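Local coordinates for protein putative arylalkylamine N-Acetyltransferase 7 (Aedes aegypti, PDB 4FD7) that probably transfers an acetyl group from acetyl-CoA to an amine, as a mosquito member of the GNAT family of N-acetyltransferases, at residues W15-A20 and F91-D96; D55-Q60 and P223-N228; E130-Q135 and C230-L235. One frame throughout, in Å; residues are numbered along the deposited sequence.

From the N terminus the chain lays down strand 14-21 at the edge of an antiparallel five-stranded sheet, and interaction 1 closes its first loop when strand 88-92 ends and the turn after it reaches back. Before that closure, helix 57-62 has begun; its partner, residues 223-228, comes only near the end of the chain, so interaction 2 crosses interaction 1. Helix 120-136 follows, after interaction 1 has closed, and meets strand 229-236 in interaction 3, which is in series with interaction 1 but crosses interaction 2, their centres about 17 Å apart. Interaction 1 stays within the N-terminal sheet, whereas interactions 2 and 3 tie earlier helices to the C-terminal end of the chain.

Interaction 1: residues W15-A20 and F91-D96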
loop_
_atom_site.group_PDB
_atom_site.type_symbol
_atom_site.label_atom_id
_atom_site.label_comp_id
_atom_site.label_asym_id
_atom_site.label_seq_id
_atom_site.Cartn_x
_atom_site.Cartn_y
_atom_site.Cartn_z
ATOM N N TRP A 15 4.388 6.221 -15.005
ATOM C CA TRP A 15 5.359 6.823 -14.098
ATOM C C TRP A 15 6.731 6.181 -14.118
ATOM O O TRP A 15 7.728 6.852 -13.856
ATOM C CB TRP A 15 4.822 6.845 -12.663
ATOM C CG TRP A 15 3.553 7.657 -12.542
ATOM C CD1 TRP A 15 2.307 7.194 -12.241
ATOM C CD2 TRP A 15 3.416 9.069 -12.741
ATOM N NE1 TRP A 15 1.406 8.225 -12.231
ATOM C CE2 TRP A 15 2.058 9.388 -12.537
ATOM C CE3 TRP A 15 4.309 10.094 -13.069
ATOM C CZ2 TRP A 15 1.567 10.693 -12.659
ATOM C CZ3 TRP A 15 3.818 11.392 -13.194
ATOM C CH2 TRP A 15 2.462 11.677 -12.982
ATOM N N HIS A 16 6.780 4.880 -14.383
ATOM C CA HIS A 16 8.024 4.131 -14.250
ATOM C C HIS A 16 8.035 2.920 -15.183
ATOM O O HIS A 16 6.998 2.304 -15.426
ATOM C CB HIS A 16 8.172 3.688 -12.793
ATOM C CG HIS A 16 9.434 2.942 -12.493
ATOM N ND1 HIS A 16 10.687 3.426 -12.808
ATOM C CD2 HIS A 16 9.635 1.754 -11.878
ATOM C CE1 HIS A 16 11.605 2.563 -12.404
ATOM N NE2 HIS A 16 10.993 1.537 -11.841
ATOM N N ARG A 17 9.203 2.597 -15.726
ATOM C CA ARG A 17 9.358 1.390 -16.546
ATOM C C ARG A 17 10.600 0.639 -16.094
ATOM O O ARG A 17 11.579 1.250 -15.666
ATOM C CB ARG A 17 9.471 1.732 -18.039
ATOM C CG ARG A 17 8.248 2.423 -18.627
ATOM C CD ARG A 17 8.409 2.606 -20.128
ATOM N NE ARG A 17 7.417 3.503 -20.727
ATOM C CZ ARG A 17 6.233 3.110 -21.182
ATOM N NH1 ARG A 17 5.869 1.837 -21.096
ATOM N NH2 ARG A 17 5.402 3.991 -21.718
ATOM N N PHE A 18 10.568 -0.684 -16.191
ATOM C CA PHE A 18 11.690 -1.475 -15.730
ATOM C C PHE A 18 11.674 -2.842 -16.393
ATOM O O PHE A 18 10.635 -3.290 -16.894
ATOM C CB PHE A 18 11.631 -1.629 -14.203
ATOM C CG PHE A 18 10.427 -2.391 -13.720
ATOM C CD1 PHE A 18 10.484 -3.766 -13.551
ATOM C CD2 PHE A 18 9.239 -1.738 -13.450
ATOM C CE1 PHE A 18 9.373 -4.476 -13.116
ATOM C CE2 PHE A 18 8.118 -2.445 -13.011
ATOM C CZ PHE A 18 8.190 -3.802 -12.831
ATOM N N GLN A 19 12.821 -3.513 -16.376
ATOM C CA GLN A 19 12.910 -4.873 -16.887
ATOM C C GLN A 19 12.989 -5.902 -15.759
ATOM O O GLN A 19 13.640 -5.687 -14.738
ATOM C CB GLN A 19 14.118 -5.019 -17.802
ATOM C CG GLN A 19 14.087 -4.097 -19.020
ATOM C CD GLN A 19 15.384 -4.134 -19.801
ATOM O OE1 GLN A 19 15.474 -4.778 -20.856
ATOM N NE2 GLN A 19 16.401 -3.463 -19.284
ATOM N N ALA A 20 12.326 -7.031 -15.971
ATOM C CA ALA A 20 12.342 -8.125 -15.015
ATOM C C ALA A 20 12.036 -9.416 -15.750
ATOM O O ALA A 20 11.682 -9.404 -16.931
ATOM C CB ALA A 20 11.333 -7.881 -13.916
ATOM N N PHE A 91 1.727 -3.280 -15.206
ATOM C CA PHE A 91 1.407 -4.167 -16.333
ATOM C C PHE A 91 2.689 -4.654 -16.970
ATOM O O PHE A 91 3.691 -3.950 -16.972
ATOM C CB PHE A 91 0.599 -3.439 -17.419
ATOM C CG PHE A 91 -0.764 -2.978 -16.979
ATOM C CD1 PHE A 91 -1.749 -3.892 -16.617
ATOM C CD2 PHE A 91 -1.072 -1.620 -16.955
ATOM C CE1 PHE A 91 -3.029 -3.451 -16.229
ATOM C CE2 PHE A 91 -2.339 -1.172 -16.561
ATOM C CZ PHE A 91 -3.318 -2.087 -16.201
ATOM N N ARG A 92 2.647 -5.866 -17.510
ATOM C CA ARG A 92 3.700 -6.369 -18.377
ATOM C C ARG A 92 3.379 -5.931 -19.810
ATOM O O ARG A 92 2.240 -6.057 -20.253
ATOM C CB ARG A 92 3.727 -7.899 -18.293
ATOM C CG ARG A 92 4.877 -8.571 -19.041
ATOM C CD ARG A 92 4.829 -10.056 -18.743
ATOM N NE ARG A 92 3.475 -10.565 -18.924
ATOM C CZ ARG A 92 3.141 -11.504 -19.802
ATOM N NH1 ARG A 92 4.075 -12.058 -20.564
ATOM N NH2 ARG A 92 1.877 -11.896 -19.908
ATOM N N GLU A 93 4.369 -5.387 -20.519
ATOM C CA GLU A 93 4.186 -4.981 -21.913
ATOM C C GLU A 93 3.713 -6.167 -22.727
ATOM O O GLU A 93 4.367 -7.206 -22.743
ATOM C CB GLU A 93 5.490 -4.458 -22.518
ATOM C CG GLU A 93 6.123 -3.306 -21.779
ATOM C CD GLU A 93 5.278 -2.061 -21.767
ATOM O OE1 GLU A 93 5.456 -1.261 -20.824
ATOM O OE2 GLU A 93 4.449 -1.881 -22.699
ATOM N N GLY A 94 2.571 -6.006 -23.384
ATOM C CA GLY A 94 2.002 -7.057 -24.203
ATOM C C GLY A 94 0.731 -7.630 -23.605
ATOM O O GLY A 94 0.046 -8.427 -24.251
ATOM N N SER A 95 0.407 -7.225 -22.379
ATOM C CA SER A 95 -0.715 -7.833 -21.663
ATOM C C SER A 95 -1.497 -6.846 -20.807
ATOM O O SER A 95 -0.916 -6.005 -20.117
ATOM C CB SER A 95 -0.225 -8.983 -20.787
ATOM O OG SER A 95 -1.275 -9.457 -19.959
ATOM N N ASP A 96 -2.819 -6.965 -20.826
ATOM C CA ASP A 96 -3.650 -6.032 -20.080
ATOM C C ASP A 96 -3.947 -6.546 -18.675
ATOM O O ASP A 96 -4.688 -5.925 -17.903
ATOM C CB ASP A 96 -4.939 -5.753 -20.852
ATOM C CG ASP A 96 -4.679 -5.064 -22.171
ATOM O OD1 ASP A 96 -4.294 -3.879 -22.149
ATOM O OD2 ASP A 96 -4.855 -5.699 -23.231
HETATM O O HOH W 1 7.549 -0.422 -19.635
HETATM O O HOH W 2 3.176 0.926 -22.967
#
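R17 and E93 make the whole of this contact, a salt bridge on the surface of the sheet between side chains from two strands of one sheet with a third between them. R17 sits on edge strand 14-21; E93 follows strand 88-92 directly and belongs to the type II turn from R92 to S95, closed by the backbone bond from S95 N to R92 O. Strand 28-35 is the one between, and the backbones stay well apart: the nearest CA pair, R17 and F91, is 9.7 Å apart. Length of side chain bridges the gap. The R17 chain is extended from CG to NE, while the E93 chain bends about its CB-CG bond (chi2 -64°), and the two cross at about a right angle. At the meeting point R17 NH1 lies 3.1 Å from E93 OE1, which comes to the edge of the guanidinium near its plane. The carboxylate is turned 47° against the guanidinium, and one nitrogen meets one oxygen in place of a flat two-pronged pairing. Two waters also join the pair. The first accepts from R17 NH1 at 3.2 Å and donates to E93 OE1 at 2.5 Å, bridging the same two atoms as the ion pair. The second donates to E93 OE2 at 3.1 Å, with a weak bond from R17 NH1 on its other side. E93 OE2 also forms a long, weak ion pair with R32 of the intervening strand, and W30, two residues before it on strand 28-35, touches the E93 side chain. With just 57 Å² buried, a single direct charge pair and water on both carboxylate oxygens, the attraction is probably well screened by solvent, a hydrated link across the sheet surface.

Interaction 2: residues D55-Q60 and P223-N228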
loop_
_atom_site.group_PDB
_atom_site.type_symbol
_atom_site.label_atom_id
_atom_site.label_comp_id
_atom_site.label_asym_id
_atom_site.label_seq_id
_atom_site.Cartn_x
_atom_site.Cartn_y
_atom_site.Cartn_z
ATOM N N ASP A 55 -2.815 -13.009 1.345
ATOM C CA ASP A 55 -1.394 -13.272 1.570
ATOM C C ASP A 55 -0.663 -12.347 2.554
ATOM O O ASP A 55 0.330 -12.748 3.147
ATOM C CB ASP A 55 -0.665 -13.288 0.224
ATOM C CG ASP A 55 -1.086 -14.457 -0.640
ATOM O OD1 ASP A 55 -1.684 -15.412 -0.091
ATOM O OD2 ASP A 55 -0.819 -14.435 -1.859
ATOM N N GLU A 56 -1.126 -11.114 2.718
ATOM C CA GLU A 56 -0.423 -10.168 3.591
ATOM C C GLU A 56 -0.512 -10.617 5.055
ATOM O O GLU A 56 -1.556 -11.113 5.479
ATOM C CB GLU A 56 -0.980 -8.760 3.408
ATOM C CG GLU A 56 -0.302 -7.688 4.255
ATOM C CD GLU A 56 -1.025 -7.423 5.578
ATOM O OE1 GLU A 56 -2.084 -8.014 5.807
ATOM O OE2 GLU A 56 -0.533 -6.615 6.392
ATOM N N LEU A 57 0.573 -10.437 5.813
ATOM C CA LEU A 57 0.684 -11.007 7.165
ATOM C C LEU A 57 -0.456 -10.724 8.147
ATOM O O LEU A 57 -0.978 -11.665 8.755
ATOM C CB LEU A 57 2.029 -10.659 7.826
ATOM C CG LEU A 57 3.285 -11.283 7.228
ATOM C CD1 LEU A 57 4.402 -11.173 8.245
ATOM C CD2 LEU A 57 3.049 -12.728 6.827
ATOM N N MET A 58 -0.823 -9.453 8.330
ATOM C CA MET A 58 -1.897 -9.105 9.271
ATOM C C MET A 58 -3.245 -9.727 8.866
ATOM O O MET A 58 -3.999 -10.251 9.704
ATOM C CB MET A 58 -2.068 -7.583 9.382
ATOM C CG MET A 58 -0.844 -6.831 9.894
ATOM S SD MET A 58 -1.093 -5.035 9.880
ATOM C CE MET A 58 -2.113 -4.788 11.342
ATOM N N ASN A 59 -3.553 -9.655 7.573
ATOM C CA ASN A 59 -4.804 -10.210 7.073
ATOM C C ASN A 59 -4.866 -11.707 7.326
ATOM O O ASN A 59 -5.865 -12.224 7.833
ATOM C CB ASN A 59 -4.966 -9.927 5.573
ATOM C CG ASN A 59 -5.045 -8.454 5.265
ATOM O OD1 ASN A 59 -5.296 -7.628 6.145
ATOM N ND2 ASN A 59 -4.833 -8.107 3.998
ATOM N N GLN A 60 -3.788 -12.391 6.980
ATOM C CA GLN A 60 -3.706 -13.836 7.167
ATOM C C GLN A 60 -3.826 -14.213 8.640
ATOM O O GLN A 60 -4.486 -15.195 8.985
ATOM C CB GLN A 60 -2.381 -14.351 6.588
ATOM C CG GLN A 60 -2.488 -15.604 5.714
ATOM C CD GLN A 60 -1.223 -15.839 4.897
ATOM O OE1 GLN A 60 -0.107 -15.627 5.380
ATOM N NE2 GLN A 60 -1.392 -16.236 3.642
ATOM N N PRO A 223 -2.291 -13.697 15.752
ATOM C CA PRO A 223 -1.844 -15.070 15.981
ATOM C C PRO A 223 -0.827 -15.520 14.942
ATOM O O PRO A 223 -1.139 -15.536 13.739
ATOM C CB PRO A 223 -3.127 -15.889 15.824
ATOM C CG PRO A 223 -4.254 -14.922 16.085
ATOM C CD PRO A 223 -3.747 -13.616 15.537
ATOM N N GLY A 224 0.374 -15.847 15.396
ATOM C CA GLY A 224 1.345 -16.508 14.548
ATOM C C GLY A 224 2.410 -15.601 13.963
ATOM O O GLY A 224 3.379 -16.087 13.365
ATOM N N ILE A 225 2.232 -14.291 14.116
ATOM C CA ILE A 225 3.215 -13.323 13.620
ATOM C C ILE A 225 3.654 -12.383 14.739
ATOM O O ILE A 225 4.087 -11.259 14.490
ATOM C CB ILE A 225 2.671 -12.502 12.420
ATOM C CG1 ILE A 225 1.486 -11.633 12.844
ATOM C CG2 ILE A 225 2.298 -13.428 11.269
ATOM C CD1 ILE A 225 1.086 -10.578 11.813
ATOM N N GLU A 226 3.541 -12.854 15.977
ATOM C CA GLU A 226 3.797 -12.014 17.140
ATOM C C GLU A 226 5.230 -11.447 17.204
ATOM O O GLU A 226 5.449 -10.347 17.721
ATOM C CB GLU A 226 3.461 -12.778 18.428
ATOM C CG GLU A 226 2.004 -13.214 18.545
ATOM C CD GLU A 226 1.755 -14.626 18.044
ATOM O OE1 GLU A 226 2.647 -15.199 17.364
ATOM O OE2 GLU A 226 0.656 -15.164 18.334
ATOM N N GLU A 227 6.206 -12.185 16.684
ATOM C CA GLU A 227 7.582 -11.681 16.694
ATOM C C GLU A 227 7.964 -10.859 15.451
ATOM O O GLU A 227 9.051 -10.274 15.403
ATOM C CB GLU A 227 8.581 -12.827 16.898
ATOM C CG GLU A 227 8.647 -13.796 15.745
ATOM C CD GLU A 227 9.437 -15.062 16.079
ATOM O OE1 GLU A 227 9.599 -15.382 17.278
ATOM O OE2 GLU A 227 9.889 -15.737 15.132
ATOM N N ASN A 228 7.091 -10.811 14.451
ATOM C CA ASN A 228 7.377 -9.998 13.267
ATOM C C ASN A 228 7.242 -8.513 13.579
ATOM O O ASN A 228 6.501 -8.120 14.483
ATOM C CB ASN A 228 6.452 -10.371 12.098
ATOM C CG ASN A 228 6.778 -11.728 11.495
ATOM O OD1 ASN A 228 6.069 -12.708 11.720
ATOM N ND2 ASN A 228 7.859 -11.789 10.725
#
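L57, in the first turn of helix 57-62, reaches toward I225 and N228 in the loop that leads into strand 229-236. Its CB lies 4.1 Å from I225 CD1, an apolar touch at the root of the side chain. Beyond it CG stands anti to the carbonyl carbon (chi1 -68°) and carries CD1 onward to N228, where the methyl meets the amide carbon CG at 4.1 Å, with OD1 equally near; the two side chains cross at about a right angle. The same I225 methyl also lies against the helix backbone, 3.8 Å from L57 O and 4.1 Å from M58 N. Each side has a bond of its own. In the loop, N228 N donates to I225 O at 3.0 Å, closing a type I turn that presents both residues to L57. In the helix, the E56 carboxylate accepts from N59 N at 2.8 Å through OE1, while its OE2 bonds to T189. Y210 of helix 210-216 packs against M58, I225 and N228. The short helix is thus N-capped by E56, and its first turn packs through L57 on the type I turn from I225 to N228, just before strand 229-236.

Interaction 3: residues E130-Q135 and C230-L235; sequences EYVSHQ and CKYMSL
The hydroxyl of Y232 has two polar partners: S133 OG of helix 120-136 lies 2.9 Å from Y232 OH in a weak hydrogen bond whose proton is not settled, and Y147 OH bonds to it from strand 146-155. S133 also covers the ring itself. Its CA stands over one face, 3.7 Å from the centroid and 30° off the normal, a CH-pi contact in which the helix backbone lies against the aromatic. With OG anti to the backbone N (chi1 180°), the serine oxygen extends along the ring to the phenol end. V132 takes the other approach: its CG1 comes to the ring edge, 3.6 Å from Y232 CD1, and its second methyl, CG2, lies 3.9 Å from SG of C230, two residues earlier, whose CB likewise points toward the helix. Helix and strand axes pass 8.4 Å apart at 47°, and S133 and Y232 mark their closest register. The strand is the central one of the 183-188, 229-236, 203-209 sheet, so the helix packs on its face. One tyrosine thus joins both chemistries: its ring is held by carbon contacts, while the phenol oxygen of this buried residue bonds to Y147 OH and more weakly to S133 OG.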
loop_
_atom_site.group_PDB
_atom_site.type_symbol
_atom_site.label_atom_id
_atom_site.label_comp_id
_atom_site.label_asym_id
_atom_site.label_seq_id
_atom_site.Cartn_x
_atom_site.Cartn_y
_atom_site.Cartn_z
ATOM N N GLU A 130 -3.240 2.688 12.398
ATOM C CA GLU A 130 -3.391 4.081 12.816
ATOM C C GLU A 130 -2.553 4.413 14.053
ATOM O O GLU A 130 -1.995 5.506 14.137
ATOM C CB GLU A 130 -4.866 4.452 13.023
ATOM C CG GLU A 130 -5.081 5.939 13.270
ATOM C CD GLU A 130 -4.256 6.820 12.339
ATOM O OE1 GLU A 130 -4.374 6.685 11.101
ATOM O OE2 GLU A 130 -3.492 7.677 12.849
ATOM N N TYR A 131 -2.486 3.479 15.009
ATOM C CA TYR A 131 -1.618 3.642 16.170
ATOM C C TYR A 131 -0.154 3.795 15.712
ATOM O O TYR A 131 0.583 4.706 16.148
ATOM C CB TYR A 131 -1.755 2.453 17.138
ATOM C CG TYR A 131 -0.735 2.501 18.254
ATOM C CD1 TYR A 131 -0.955 3.282 19.380
ATOM C CD2 TYR A 131 0.463 1.792 18.164
ATOM C CE1 TYR A 131 -0.006 3.346 20.403
ATOM C CE2 TYR A 131 1.408 1.852 19.163
ATOM C CZ TYR A 131 1.171 2.632 20.282
ATOM O OH TYR A 131 2.119 2.679 21.283
ATOM N N VAL A 132 0.261 2.907 14.819
ATOM C CA VAL A 132 1.645 2.941 14.350
ATOM C C VAL A 132 1.959 4.258 13.619
ATOM O O VAL A 132 3.047 4.851 13.774
ATOM C CB VAL A 132 1.916 1.737 13.462
ATOM C CG1 VAL A 132 3.288 1.823 12.818
ATOM C CG2 VAL A 132 1.793 0.455 14.300
ATOM N N SER A 133 0.984 4.718 12.840
ATOM C CA SER A 133 1.097 5.973 12.095
ATOM C C SER A 133 1.217 7.145 13.052
ATOM O O SER A 133 1.967 8.095 12.802
ATOM C CB SER A 133 -0.145 6.178 11.227
ATOM O OG SER A 133 -0.060 7.395 10.496
ATOM N N HIS A 134 0.449 7.093 14.133
ATOM C CA HIS A 134 0.448 8.206 15.075
ATOM C C HIS A 134 1.790 8.270 15.810
ATOM O O HIS A 134 2.353 9.361 15.981
ATOM C CB HIS A 134 -0.743 8.124 16.026
ATOM C CG HIS A 134 -0.962 9.368 16.828
ATOM N ND1 HIS A 134 -0.524 9.503 18.129
ATOM C CD2 HIS A 134 -1.555 10.544 16.509
ATOM C CE1 HIS A 134 -0.839 10.704 18.577
ATOM N NE2 HIS A 134 -1.464 11.356 17.615
ATOM N N GLN A 135 2.311 7.110 16.209
ATOM C CA GLN A 135 3.659 7.044 16.776
ATOM C C GLN A 135 4.721 7.545 15.794
ATOM O O GLN A 135 5.713 8.146 16.220
ATOM C CB GLN A 135 3.998 5.626 17.244
ATOM C CG GLN A 135 3.120 5.153 18.377
ATOM C CD GLN A 135 3.288 5.998 19.626
ATOM O OE1 GLN A 135 2.362 6.676 20.052
ATOM N NE2 GLN A 135 4.481 5.949 20.223
ATOM N N CYS A 230 6.184 -4.538 12.631
ATOM C CA CYS A 230 5.300 -3.654 11.891
ATOM C C CYS A 230 6.059 -2.338 11.836
ATOM O O CYS A 230 6.431 -1.792 12.888
ATOM C CB CYS A 230 3.995 -3.477 12.665
ATOM S SG CYS A 230 2.724 -2.488 11.862
ATOM N N LYS A 231 6.349 -1.850 10.632
ATOM C CA LYS A 231 7.201 -0.665 10.530
ATOM C C LYS A 231 6.561 0.471 9.749
ATOM O O LYS A 231 6.181 0.284 8.603
ATOM C CB LYS A 231 8.535 -1.023 9.870
ATOM C CG LYS A 231 9.340 -2.089 10.584
ATOM C CD LYS A 231 10.735 -2.210 9.988
ATOM C CE LYS A 231 11.490 -3.404 10.552
ATOM N NZ LYS A 231 12.871 -3.513 9.986
ATOM N N TYR A 232 6.554 1.671 10.326
ATOM C CA TYR A 232 6.143 2.856 9.588
ATOM C C TYR A 232 7.428 3.409 8.965
ATOM O O TYR A 232 8.414 3.644 9.663
ATOM C CB TYR A 232 5.470 3.888 10.487
ATOM C CG TYR A 232 4.286 4.558 9.828
ATOM C CD1 TYR A 232 3.015 4.008 9.917
ATOM C CD2 TYR A 232 4.443 5.731 9.102
ATOM C CE1 TYR A 232 1.933 4.613 9.312
ATOM C CE2 TYR A 232 3.364 6.343 8.492
ATOM C CZ TYR A 232 2.112 5.779 8.601
ATOM O OH TYR A 232 1.035 6.384 7.996
ATOM N N MET A 233 7.416 3.595 7.651
ATOM C CA MET A 233 8.603 4.007 6.896
ATOM C C MET A 233 8.278 5.189 5.975
ATOM O O MET A 233 7.149 5.302 5.446
ATOM C CB MET A 233 9.196 2.831 6.114
ATOM C CG MET A 233 9.456 1.585 6.963
ATOM S SD MET A 233 10.000 0.209 5.926
ATOM C CE MET A 233 11.635 0.786 5.467
ATOM N N SER A 234 9.261 6.072 5.793
ATOM C CA SER A 234 9.047 7.305 5.021
ATOM C C SER A 234 10.104 7.589 3.949
ATOM O O SER A 234 11.270 7.232 4.087
ATOM C CB SER A 234 8.882 8.517 5.963
ATOM O OG SER A 234 9.988 8.682 6.830
ATOM N N LEU A 235 9.681 8.261 2.886
ATOM C CA LEU A 235 10.552 8.559 1.753
ATOM C C LEU A 235 10.349 9.990 1.296
ATOM O O LEU A 235 9.257 10.351 0.850
ATOM C CB LEU A 235 10.235 7.612 0.593
ATOM C CG LEU A 235 10.999 7.791 -0.720
ATOM C CD1 LEU A 235 12.462 7.387 -0.552
ATOM C CD2 LEU A 235 10.318 6.981 -1.819
#